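Low molecular weight heat shock protein (Xanthomonas axonopodis pv. citri, PDB 3GLA) probably acts as an ATP-independent chaperone of the alpha-crystallin family that holds unfolding proteins under stress and keeps them from aggregating. Local coordinates at residues 2-10 against 18-26; 72-81 against 91-99. All coordinates share one frame; numbering follows the deposited sequence.

Contact 1 of 2, residues 2-10 against 18-26; sequences QWVPRVDIK and LYADLPGID. With PO4 (phosphate ion), chain D.
Trp3 lays its indole against the 22-25 turn, just beyond the open end of the beta hairpin of strands 7-11 and 15-21 in the alpha-crystallin sandwich. With CG anti to the backbone N (chi1 174°), the six-membered ring reaches Ile25, whose CD1 sits at the ring edge 3.5 Å from Trp3 CH2; Pro5 CG lies over one indole face, toward its rim. Leu22 sends CD2 tightly onto the proline ring, 3.4 Å from Pro5 CB. In the hairpin, Asp8 and Tyr19 form a hydrogen-bonded pair, with Tyr19 N 2.7 Å from Asp8 O, and Asp21 N adds a nearly straight bond to Arg6 O. Val7, Ala20, Ile9 and Leu18 share the face turned to the sandwich interior, where Val7 CG1 presses 3.3 Å from Leu18 CG. On the other face, beside Tyr19, Asp8 OD1 accepts from Glu60 N and OD2 forms a salt bridge with Arg61, both of the second subunit; Asp21 pairs with Arg45 of that subunit. Arg6 gives NE to phosphate O3 at 2.8 Å; Arg6 of the second subunit holds the same ion. One water bridges indole and backbone at the hairpin's end, accepting from Trp3 NE1 at 3.0 Å and donating to Asp21 O at 2.6 Å.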
loop_
_atom_site.group_PDB
_atom_site.type_symbol
_atom_site.label_atom_id
_atom_site.label_comp_id
_atom_site.label_asym_id
_atom_site.label_seq_id
_atom_site.Cartn_x
_atom_site.Cartn_y
_atom_site.Cartn_z
ATOM N N GLN B 2 12.618 -1.357 9.174
ATOM C CA GLN B 2 11.266 -1.492 9.842
ATOM C C GLN B 2 10.216 -0.927 8.943
ATOM O O GLN B 2 10.401 0.182 8.354
ATOM C CB GLN B 2 11.218 -0.541 11.083
ATOM C CG GLN B 2 10.521 -0.996 12.463
ATOM C CD GLN B 2 9.623 -2.174 12.445
ATOM O OE1 GLN B 2 10.044 -3.242 12.794
ATOM N NE2 GLN B 2 8.345 -1.991 12.056
ATOM N N TRP B 3 9.068 -1.599 8.903
ATOM C CA TRP B 3 8.125 -1.168 7.993
ATOM C C TRP B 3 7.363 -0.165 8.943
ATOM O O TRP B 3 6.946 -0.518 10.070
ATOM C CB TRP B 3 7.230 -2.294 7.573
ATOM C CG TRP B 3 6.076 -1.969 6.691
ATOM C CD1 TRP B 3 5.911 -0.852 5.804
ATOM C CD2 TRP B 3 4.983 -2.805 6.482
ATOM N NE1 TRP B 3 4.733 -0.996 5.153
ATOM C CE2 TRP B 3 4.160 -2.178 5.469
ATOM C CE3 TRP B 3 4.613 -3.996 6.991
ATOM C CZ2 TRP B 3 3.022 -2.674 5.058
ATOM C CZ3 TRP B 3 3.396 -4.526 6.541
ATOM C CH2 TRP B 3 2.625 -3.861 5.573
ATOM N N VAL B 4 7.169 1.051 8.456
ATOM C CA VAL B 4 6.300 1.990 9.129
ATOM C C VAL B 4 5.271 2.363 8.057
ATOM O O VAL B 4 5.474 3.251 7.270
ATOM C CB VAL B 4 7.112 3.223 9.520
ATOM C CG1 VAL B 4 6.219 4.206 10.201
ATOM C CG2 VAL B 4 8.215 2.820 10.536
ATOM N N PRO B 5 4.137 1.697 8.069
ATOM C CA PRO B 5 3.154 1.906 7.051
ATOM C C PRO B 5 2.597 3.313 7.221
ATOM O O PRO B 5 2.270 3.718 8.288
ATOM C CB PRO B 5 2.043 0.887 7.346
ATOM C CG PRO B 5 2.554 0.104 8.436
ATOM C CD PRO B 5 3.839 0.557 8.941
ATOM N N ARG B 6 2.459 4.003 6.121
ATOM C CA ARG B 6 1.981 5.389 6.185
ATOM C C ARG B 6 0.521 5.504 6.399
ATOM O O ARG B 6 -0.241 4.675 5.919
ATOM C CB ARG B 6 2.318 6.065 4.849
ATOM C CG ARG B 6 3.895 6.280 4.826
ATOM C CD ARG B 6 4.263 6.712 3.397
ATOM N NE ARG B 6 5.667 7.040 3.512
ATOM C CZ ARG B 6 6.157 8.220 3.786
ATOM N NH1 ARG B 6 5.460 9.286 3.943
ATOM N NH2 ARG B 6 7.503 8.266 3.889
ATOM N N VAL B 7 0.118 6.491 7.172
ATOM C CA VAL B 7 -1.289 6.630 7.593
ATOM C C VAL B 7 -1.675 8.092 7.408
ATOM O O VAL B 7 -0.833 9.032 7.573
ATOM C CB VAL B 7 -1.295 6.346 9.059
ATOM C CG1 VAL B 7 -2.511 6.821 9.702
ATOM C CG2 VAL B 7 -1.077 4.810 9.233
ATOM N N ASP B 8 -2.851 8.272 6.974
ATOM C CA ASP B 8 -3.420 9.639 7.094
ATOM C C ASP B 8 -4.513 9.569 8.115
ATOM O O ASP B 8 -5.205 8.521 8.258
ATOM C CB ASP B 8 -4.100 10.026 5.793
ATOM C CG ASP B 8 -3.145 10.121 4.637
ATOM O OD1 ASP B 8 -1.960 10.213 4.845
ATOM O OD2 ASP B 8 -3.693 10.041 3.494
ATOM N N ILE B 9 -4.731 10.691 8.793
ATOM C CA ILE B 9 -5.820 10.659 9.791
ATOM C C ILE B 9 -6.572 11.948 9.639
ATOM O O ILE B 9 -5.958 13.025 9.515
ATOM C CB ILE B 9 -5.244 10.660 11.171
ATOM C CG1 ILE B 9 -4.421 9.406 11.373
ATOM C CG2 ILE B 9 -6.435 10.766 12.269
ATOM C CD1 ILE B 9 -3.705 9.280 12.778
ATOM N N LYS B 10 -7.881 11.808 9.613
ATOM C CA LYS B 10 -8.801 12.887 9.317
ATOM C C LYS B 10 -9.788 12.942 10.439
ATOM O O LYS B 10 -10.292 11.953 10.946
ATOM C CB LYS B 10 -9.529 12.596 8.015
ATOM C CG LYS B 10 -10.431 13.652 7.613
ATOM C CD LYS B 10 -11.266 13.130 6.460
ATOM C CE LYS B 10 -12.002 14.391 5.867
ATOM N NZ LYS B 10 -12.911 13.831 4.858
ATOM N N LEU B 18 -8.876 6.845 9.937
ATOM C CA LEU B 18 -7.466 6.628 9.700
ATOM C C LEU B 18 -7.356 5.796 8.473
ATOM O O LEU B 18 -8.103 4.824 8.289
ATOM C CB LEU B 18 -6.880 5.933 10.861
ATOM C CG LEU B 18 -5.380 5.675 10.797
ATOM C CD1 LEU B 18 -4.770 5.682 12.310
ATOM C CD2 LEU B 18 -5.109 4.306 9.991
ATOM N N TYR B 19 -6.451 6.197 7.580
ATOM C CA TYR B 19 -6.298 5.426 6.343
ATOM C C TYR B 19 -4.868 4.944 6.385
ATOM O O TYR B 19 -3.956 5.724 6.638
ATOM C CB TYR B 19 -6.399 6.345 5.133
ATOM C CG TYR B 19 -7.688 7.099 5.045
ATOM C CD1 TYR B 19 -8.767 6.566 4.391
ATOM C CD2 TYR B 19 -7.775 8.363 5.622
ATOM C CE1 TYR B 19 -9.989 7.308 4.299
ATOM C CE2 TYR B 19 -8.911 9.080 5.522
ATOM C CZ TYR B 19 -9.982 8.540 4.846
ATOM O OH TYR B 19 -11.149 9.316 4.862
ATOM N N ALA B 20 -4.672 3.615 6.287
ATOM C CA ALA B 20 -3.333 3.122 6.415
ATOM C C ALA B 20 -2.977 2.386 5.148
ATOM O O ALA B 20 -3.723 1.543 4.654
ATOM C CB ALA B 20 -3.280 2.164 7.600
ATOM N N ASP B 21 -1.815 2.642 4.667
ATOM C CA ASP B 21 -1.381 1.913 3.487
ATOM C C ASP B 21 -0.689 0.659 4.014
ATOM O O ASP B 21 0.462 0.655 4.493
ATOM C CB ASP B 21 -0.356 2.779 2.789
ATOM C CG ASP B 21 -1.013 3.747 1.813
ATOM O OD1 ASP B 21 -2.234 3.741 1.717
ATOM O OD2 ASP B 21 -0.232 4.549 1.263
ATOM N N LEU B 22 -1.432 -0.429 3.819
ATOM C CA LEU B 22 -0.946 -1.744 4.281
ATOM C C LEU B 22 -1.004 -2.702 3.133
ATOM O O LEU B 22 -1.664 -3.731 3.218
ATOM C CB LEU B 22 -1.847 -2.187 5.472
ATOM C CG LEU B 22 -1.486 -1.272 6.728
ATOM C CD1 LEU B 22 -2.661 -1.579 7.679
ATOM C CD2 LEU B 22 -0.161 -1.647 7.234
ATOM N N PRO B 23 -0.238 -2.410 2.087
ATOM C CA PRO B 23 -0.344 -3.325 0.935
ATOM C C PRO B 23 0.224 -4.695 1.272
ATOM O O PRO B 23 1.052 -4.888 2.125
ATOM C CB PRO B 23 0.531 -2.643 -0.093
ATOM C CG PRO B 23 1.649 -1.855 0.682
ATOM C CD PRO B 23 0.727 -1.317 1.857
ATOM N N GLY B 24 -0.487 -5.685 0.742
ATOM C CA GLY B 24 0.095 -7.025 0.810
ATOM C C GLY B 24 -0.349 -7.777 2.059
ATOM O O GLY B 24 0.291 -8.803 2.396
ATOM N N ILE B 25 -1.360 -7.247 2.747
ATOM C CA ILE B 25 -1.917 -7.881 3.949
ATOM C C ILE B 25 -3.343 -7.959 3.770
ATOM O O ILE B 25 -4.039 -7.036 3.466
ATOM C CB ILE B 25 -1.650 -7.033 5.213
ATOM C CG1 ILE B 25 -0.220 -6.873 5.377
ATOM C CG2 ILE B 25 -2.092 -7.930 6.436
ATOM C CD1 ILE B 25 0.152 -6.048 6.684
ATOM N N ASP B 26 -3.934 -9.137 4.051
ATOM C CA ASP B 26 -5.360 -9.128 4.079
ATOM C C ASP B 26 -5.896 -8.316 5.294
ATOM O O ASP B 26 -5.305 -8.407 6.324
ATOM C CB ASP B 26 -5.899 -10.568 4.270
ATOM C CG ASP B 26 -5.761 -11.407 3.000
ATOM O OD1 ASP B 26 -5.115 -12.492 3.149
ATOM O OD2 ASP B 26 -6.292 -10.961 1.903
HETATM P P PO4 D . 8.443 4.473 2.966
HETATM O O1 PO4 D . 9.496 3.823 3.702
HETATM O O2 PO4 D . 7.877 3.454 1.860
HETATM O O3 PO4 D . 7.230 4.749 3.853
HETATM O O4 PO4 D . 8.727 5.658 2.168
HETATM O O HOH W 1 2.930 0.863 3.656
#

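Contact 2 of 2, residues 72-81 against 91-99; sequences LPDSADADGI and EIRIPKRPA
Asp77 swings CG away from its backbone N (chi1 -174°) while Arg97, CG beside its own N (chi1 -64°) and the chain extended to NE, crosses it at about a right angle. The carboxylate is tilted 35° from the guanidinium plane and sets Asp77 OD2 over one face, toward the rim, 3.3 Å from Arg97 NH1, a salt bridge of charge alone. The same OD2 accepts from Asp79 N in an Asx turn, which ties the carboxylate to the 3-10 segment 78-80. Water occupies the in-plane edge of the guanidinium, accepting from NH1 and linking it to Ala76 O and Ala78 N. Two backbone bonds join the two segments, Arg97 N to Ser75 O at 2.7 Å and Asp77 N to Pro95 O at 2.6 Å. Pro95 CD rests 3.2 Å from Gly80 O. On the apolar side, Ile81 and Ile94 lie side by side, CG1 to CG1 at 3.7 Å, and Ile81 CG2 meets Ile92 CG2 at 3.5 Å. The connection from strand 64-71 to strand 82-86 thus wraps the end of strand 89-95, with Ile81, Ile94 and Leu72 reaching Leu39 of strand 38-45 and Lys96 NZ salt-bridged to Glu11 at the end of strand 7-11.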
loop_
_atom_site.group_PDB
_atom_site.type_symbol
_atom_site.label_atom_id
_atom_site.label_comp_id
_atom_site.label_asym_id
_atom_site.label_seq_id
_atom_site.Cartn_x
_atom_site.Cartn_y
_atom_site.Cartn_z
ATOM N N LEU B 72 -5.594 9.733 19.813
ATOM C CA LEU B 72 -6.576 10.499 19.153
ATOM C C LEU B 72 -7.249 11.397 20.259
ATOM O O LEU B 72 -7.015 11.141 21.451
ATOM C CB LEU B 72 -7.664 9.552 18.682
ATOM C CG LEU B 72 -7.176 8.632 17.512
ATOM C CD1 LEU B 72 -8.364 7.721 17.235
ATOM C CD2 LEU B 72 -6.931 9.497 16.318
ATOM N N PRO B 73 -7.933 12.390 19.800
ATOM C CA PRO B 73 -8.592 13.311 20.790
ATOM C C PRO B 73 -9.541 12.524 21.627
ATOM O O PRO B 73 -10.093 11.470 21.219
ATOM C CB PRO B 73 -9.402 14.237 19.903
ATOM C CG PRO B 73 -8.565 14.371 18.647
ATOM C CD PRO B 73 -8.196 12.880 18.457
ATOM N N ASP B 74 -9.770 13.062 22.834
ATOM C CA ASP B 74 -10.658 12.440 23.769
ATOM C C ASP B 74 -12.009 12.225 23.239
ATOM O O ASP B 74 -12.744 11.329 23.743
ATOM C CB ASP B 74 -10.753 13.336 25.007
ATOM C CG ASP B 74 -9.624 13.061 25.958
ATOM O OD1 ASP B 74 -9.579 13.711 27.036
ATOM O OD2 ASP B 74 -8.780 12.166 25.675
ATOM N N SER B 75 -12.389 12.954 22.231
ATOM C CA SER B 75 -13.668 12.747 21.632
ATOM C C SER B 75 -13.821 11.384 20.914
ATOM O O SER B 75 -14.898 10.917 20.616
ATOM C CB SER B 75 -14.006 13.789 20.621
ATOM O OG SER B 75 -13.080 13.803 19.465
ATOM N N ALA B 76 -12.692 10.776 20.611
ATOM C CA ALA B 76 -12.832 9.586 19.754
ATOM C C ALA B 76 -13.361 8.470 20.642
ATOM O O ALA B 76 -12.913 8.277 21.747
ATOM C CB ALA B 76 -11.364 9.216 19.233
ATOM N N ASP B 77 -14.224 7.664 20.093
ATOM C CA ASP B 77 -14.790 6.582 20.919
ATOM C C ASP B 77 -14.255 5.217 20.451
ATOM O O ASP B 77 -14.673 4.740 19.435
ATOM C CB ASP B 77 -16.263 6.646 20.570
ATOM C CG ASP B 77 -17.098 5.683 21.426
ATOM O OD1 ASP B 77 -18.338 5.852 21.331
ATOM O OD2 ASP B 77 -16.554 4.805 22.100
ATOM N N ALA B 78 -13.378 4.665 21.264
ATOM C CA ALA B 78 -12.668 3.432 20.976
ATOM C C ALA B 78 -13.623 2.308 20.761
ATOM O O ALA B 78 -13.469 1.505 19.879
ATOM C CB ALA B 78 -11.753 3.120 22.151
ATOM N N ASP B 79 -14.750 2.389 21.443
ATOM C CA ASP B 79 -15.617 1.219 21.357
ATOM C C ASP B 79 -16.331 1.070 20.079
ATOM O O ASP B 79 -16.925 -0.028 19.848
ATOM C CB ASP B 79 -16.647 1.320 22.556
ATOM C CG ASP B 79 -15.974 1.268 23.860
ATOM O OD1 ASP B 79 -16.562 1.618 24.931
ATOM O OD2 ASP B 79 -14.792 0.784 24.042
ATOM N N GLY B 80 -16.405 2.098 19.244
ATOM C CA GLY B 80 -17.164 2.106 18.056
ATOM C C GLY B 80 -16.393 1.904 16.785
ATOM O O GLY B 80 -16.878 2.094 15.722
ATOM N N ILE B 81 -15.126 1.548 16.981
ATOM C CA ILE B 81 -14.309 1.508 15.745
ATOM C C ILE B 81 -14.770 0.495 14.787
ATOM O O ILE B 81 -15.221 -0.608 15.195
ATOM C CB ILE B 81 -12.924 1.138 16.171
ATOM C CG1 ILE B 81 -12.281 2.335 16.822
ATOM C CG2 ILE B 81 -12.024 0.761 14.872
ATOM C CD1 ILE B 81 -11.031 1.902 17.513
ATOM N N GLU B 91 -9.117 1.309 6.169
ATOM C CA GLU B 91 -9.713 2.580 6.603
ATOM C C GLU B 91 -10.368 2.278 7.891
ATOM O O GLU B 91 -11.199 1.319 7.996
ATOM C CB GLU B 91 -10.686 2.970 5.554
ATOM C CG GLU B 91 -11.491 4.257 6.055
ATOM C CD GLU B 91 -12.424 4.761 4.975
ATOM O OE1 GLU B 91 -13.445 5.354 5.374
ATOM O OE2 GLU B 91 -12.172 4.526 3.812
ATOM N N ILE B 92 -9.956 2.988 8.913
ATOM C CA ILE B 92 -10.476 2.727 10.252
ATOM C C ILE B 92 -11.326 3.912 10.581
ATOM O O ILE B 92 -10.868 5.065 10.461
ATOM C CB ILE B 92 -9.367 2.712 11.198
ATOM C CG1 ILE B 92 -8.455 1.478 10.841
ATOM C CG2 ILE B 92 -9.913 2.451 12.613
ATOM C CD1 ILE B 92 -7.203 1.434 11.672
ATOM N N ARG B 93 -12.578 3.648 11.054
ATOM C CA ARG B 93 -13.428 4.796 11.379
ATOM C C ARG B 93 -13.668 4.736 12.833
ATOM O O ARG B 93 -13.945 3.692 13.420
ATOM C CB ARG B 93 -14.756 4.737 10.637
ATOM C CG ARG B 93 -14.560 4.827 9.154
ATOM C CD ARG B 93 -15.858 5.127 8.427
ATOM N NE ARG B 93 -15.483 6.001 7.345
ATOM C CZ ARG B 93 -15.876 7.259 7.248
ATOM N NH1 ARG B 93 -15.447 7.995 6.224
ATOM N NH2 ARG B 93 -16.704 7.785 8.155
ATOM N N ILE B 94 -13.527 5.881 13.499
ATOM C CA ILE B 94 -13.590 5.919 14.926
ATOM C C ILE B 94 -14.625 7.009 15.224
ATOM O O ILE B 94 -14.432 8.159 14.982
ATOM C CB ILE B 94 -12.342 6.334 15.547
ATOM C CG1 ILE B 94 -11.154 5.378 15.147
ATOM C CG2 ILE B 94 -12.410 6.269 17.093
ATOM C CD1 ILE B 94 -10.361 6.097 13.968
ATOM N N PRO B 95 -15.774 6.592 15.755
ATOM C CA PRO B 95 -16.793 7.630 15.945
ATOM C C PRO B 95 -16.446 8.484 17.078
ATOM O O PRO B 95 -15.664 8.128 17.962
ATOM C CB PRO B 95 -18.050 6.784 16.312
ATOM C CG PRO B 95 -17.541 5.502 16.817
ATOM C CD PRO B 95 -16.190 5.218 16.118
ATOM N N LYS B 96 -17.043 9.704 17.092
ATOM C CA LYS B 96 -16.842 10.545 18.240
ATOM C C LYS B 96 -17.958 10.304 19.269
ATOM O O LYS B 96 -19.016 9.887 18.874
ATOM C CB LYS B 96 -16.918 12.007 17.835
ATOM C CG LYS B 96 -15.706 12.396 17.009
ATOM C CD LYS B 96 -16.003 13.798 16.491
ATOM C CE LYS B 96 -14.750 14.330 15.831
ATOM N NZ LYS B 96 -14.952 15.753 15.432
ATOM N N ARG B 97 -17.577 10.538 20.471
ATOM C CA ARG B 97 -18.466 10.441 21.703
ATOM C C ARG B 97 -19.411 11.587 21.539
ATOM O O ARG B 97 -19.031 12.738 21.175
ATOM C CB ARG B 97 -17.717 10.584 22.937
ATOM C CG ARG B 97 -16.649 9.414 23.162
ATOM C CD ARG B 97 -15.984 9.479 24.384
ATOM N NE ARG B 97 -15.281 8.201 24.397
ATOM C CZ ARG B 97 -15.738 7.016 24.881
ATOM N NH1 ARG B 97 -14.924 5.922 24.763
ATOM N NH2 ARG B 97 -16.922 6.887 25.558
ATOM N N PRO B 98 -20.663 11.369 21.904
ATOM C CA PRO B 98 -21.526 12.553 21.990
ATOM C C PRO B 98 -20.883 13.564 22.969
ATOM O O PRO B 98 -20.327 13.217 24.019
ATOM C CB PRO B 98 -22.844 11.986 22.632
ATOM C CG PRO B 98 -22.805 10.520 22.170
ATOM C CD PRO B 98 -21.359 10.097 22.221
ATOM N N ALA B 99 -21.212 14.834 22.749
ATOM C CA ALA B 99 -20.709 15.923 23.699
ATOM C C ALA B 99 -21.181 15.719 25.102
ATOM O O ALA B 99 -22.277 15.289 25.292
ATOM C CB ALA B 99 -21.179 17.197 23.222
HETATM O O HOH W 2 -12.790 9.144 25.227
HETATM O O HOH W 3 -12.197 6.005 23.549
HETATM O O HOH W 4 -19.673 7.248 19.628
HETATM O O HOH W 5 -17.162 3.471 12.952
#

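Contacts 1 and 2 both build on the sheet of strands 7-11, 15-21, 89-95 and 82-86, their centres about 19 Å apart. Its middle strands 15-21 and 89-95 are neighbours, joined where Leu18 O probably accepts from Ile92 N, and Tyr19 packs on Glu91. Contact 1 is largely buried, near the centre of the chain and against the second subunit: a short ladder with an apolar inner face, continued by loop packing round Trp3, and acids paired with arginines of that subunit. Contact 2 lies at the chain's periphery and meets no other chain of the assembly; two backbone bonds about a single bridge, with bridging waters and a charge pair, stand in place of the ladder, although its isoleucines still turn toward the shared interior.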